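Local coordinates for protein type III Pentaketide Synthase (Neurospora crassa, PDB 3EUO) that probably acts as an acyltransferase of the chalcone and stilbene synthase family, working as a type III polyketide synthase that builds pentaketide products, at residues A[3-8]-A[206-211]. Residues are numbered along the deposited sequence; the frame is centred on the assembly and turned at random.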
loop_
_atom_site.group_PDB
_atom_site.type_symbol
_atom_site.label_atom_id
_atom_site.label_comp_id
_atom_site.label_asym_id
_atom_site.label_seq_id
_atom_site.Cartn_x
_atom_site.Cartn_y
_atom_site.Cartn_z
ATOM N N LEU A 3 16.572 -2.068 -17.378
ATOM C CA LEU A 3 15.158 -2.204 -17.030
ATOM C C LEU A 3 14.317 -2.124 -18.293
ATOM O O LEU A 3 14.434 -1.156 -19.057
ATOM C CB LEU A 3 14.732 -1.105 -16.051
ATOM C CG LEU A 3 15.473 -1.038 -14.717
ATOM C CD1 LEU A 3 15.103 0.217 -13.950
ATOM C CD2 LEU A 3 15.198 -2.292 -13.883
ATOM N N SER A 4 13.481 -3.133 -18.517
ATOM C CA SER A 4 12.649 -3.164 -19.710
ATOM C C SER A 4 11.255 -3.703 -19.414
ATOM O O SER A 4 11.089 -4.609 -18.583
ATOM C CB SER A 4 13.313 -3.985 -20.819
ATOM O OG SER A 4 13.354 -5.361 -20.481
ATOM N N ILE A 5 10.268 -3.130 -20.099
ATOM C CA ILE A 5 8.892 -3.631 -20.070
ATOM C C ILE A 5 8.773 -4.682 -21.165
ATOM O O ILE A 5 8.853 -4.363 -22.351
ATOM C CB ILE A 5 7.861 -2.489 -20.276
ATOM C CG1 ILE A 5 7.904 -1.504 -19.095
ATOM C CG2 ILE A 5 6.448 -3.058 -20.467
ATOM C CD1 ILE A 5 7.090 -0.204 -19.307
ATOM N N THR A 6 8.590 -5.934 -20.757
ATOM C CA THR A 6 8.634 -7.068 -21.688
ATOM C C THR A 6 7.250 -7.601 -22.058
ATOM O O THR A 6 7.111 -8.417 -22.974
ATOM C CB THR A 6 9.496 -8.205 -21.149
ATOM O OG1 THR A 6 9.049 -8.553 -19.837
ATOM C CG2 THR A 6 10.958 -7.788 -21.085
ATOM N N GLY A 7 6.228 -7.132 -21.351
ATOM C CA GLY A 7 4.848 -7.453 -21.710
ATOM C C GLY A 7 3.892 -6.439 -21.122
ATOM O O GLY A 7 4.196 -5.813 -20.106
ATOM N N LEU A 8 2.744 -6.270 -21.774
ATOM C CA LEU A 8 1.665 -5.431 -21.258
ATOM C C LEU A 8 0.357 -6.155 -21.504
ATOM O O LEU A 8 0.210 -6.863 -22.508
ATOM C CB LEU A 8 1.624 -4.059 -21.952
ATOM C CG LEU A 8 2.855 -3.151 -21.949
ATOM C CD1 LEU A 8 3.731 -3.398 -23.188
ATOM C CD2 LEU A 8 2.422 -1.686 -21.894
ATOM N N SER A 206 -5.009 -3.203 -15.670
ATOM C CA SER A 206 -3.913 -3.215 -16.621
ATOM C C SER A 206 -2.648 -3.641 -15.910
ATOM O O SER A 206 -2.500 -3.422 -14.710
ATOM C CB SER A 206 -3.727 -1.841 -17.248
ATOM O OG SER A 206 -3.470 -0.868 -16.259
ATOM N N ALA A 207 -1.739 -4.259 -16.656
ATOM C CA ALA A 207 -0.514 -4.789 -16.071
ATOM C C ALA A 207 0.648 -4.696 -17.037
ATOM O O ALA A 207 0.457 -4.702 -18.255
ATOM C CB ALA A 207 -0.724 -6.239 -15.633
ATOM N N VAL A 208 1.848 -4.572 -16.478
ATOM C CA VAL A 208 3.079 -4.726 -17.242
ATOM C C VAL A 208 4.019 -5.672 -16.503
ATOM O O VAL A 208 3.910 -5.859 -15.288
ATOM C CB VAL A 208 3.807 -3.378 -17.546
ATOM C CG1 VAL A 208 2.880 -2.409 -18.298
ATOM C CG2 VAL A 208 4.358 -2.731 -16.272
ATOM N N ILE A 209 4.927 -6.285 -17.255
ATOM C CA ILE A 209 6.045 -6.994 -16.662
ATOM C C ILE A 209 7.269 -6.105 -16.787
ATOM O O ILE A 209 7.606 -5.672 -17.893
ATOM C CB ILE A 209 6.332 -8.334 -17.374
ATOM C CG1 ILE A 209 5.086 -9.240 -17.338
ATOM C CG2 ILE A 209 7.573 -8.984 -16.762
ATOM C CD1 ILE A 209 4.596 -9.588 -15.914
ATOM N N LEU A 210 7.892 -5.792 -15.652
ATOM C CA LEU A 210 9.175 -5.086 -15.657
ATOM C C LEU A 210 10.275 -6.066 -15.297
ATOM O O LEU A 210 10.238 -6.688 -14.227
ATOM C CB LEU A 210 9.188 -3.907 -14.680
ATOM C CG LEU A 210 10.382 -2.945 -14.807
ATOM C CD1 LEU A 210 10.343 -2.160 -16.133
ATOM C CD2 LEU A 210 10.432 -1.980 -13.628
ATOM N N SER A 211 11.247 -6.199 -16.195
ATOM C CA SER A 211 12.386 -7.089 -15.993
ATOM C C SER A 211 13.664 -6.293 -15.772
ATOM O O SER A 211 13.818 -5.203 -16.330
ATOM C CB SER A 211 12.563 -7.990 -17.223
ATOM O OG SER A 211 13.728 -8.795 -17.093
#
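Strands 4-11 and 204-211 are antiparallel neighbours in the mixed sheet of the N-terminal half of the thiolase fold, where 204-211 runs against the strands on both sides of it, and segments 3-8 and 206-211 join there around a beta bulge. At Ser4 the ladder is regular: Ser4 N donates to Ser211 O (3.0 Å), and Ser211 N returns a bond to Ser4 O at 2.9 Å that is almost perfectly straight (178°). Ile5 then pairs with Leu210 and Leu8 with Val208, so Thr6 and Gly7 together face the single residue Ile209. Thr6, whose psi is turned in to -10°, gives its N-H to Ile209 O within the carbonyl plane; Gly7 N, although buried, has no hydrogen-bond partner in the model.

Ile5 points to the same face as Leu8, Val208 and Leu210. Its CB lies 4.0 Å from Ile209 O. From there CG1, anti to the carbonyl carbon, meets Leu210 CD1 (3.9 Å), the two side chains crossing obliquely, whereas CG2, anti to the backbone N, meets Ile209 O at 3.8 Å and also Val208 CB. CD1 continues anti to CA and makes no contact with 206-211. Farther along, Leu8 lies side by side with Val208, CD2 touching CG1 at 3.7 Å. Helix 145-162 packs on Leu3, Val208 and Leu210, while helix 70-96 meets Thr6 and Ile209 on the sheet's other face; strand 224-233 flanks 4-11 on its far edge.

On the Thr6 side, OG1 sits between the backbone N and the carbonyl carbon and approaches Ile209 CG2 to 3.4 Å. The bulge ends with Ile209 N bonding to Gly7 O at 3.0 Å, the nitrogen standing 33° out of the carbonyl plane.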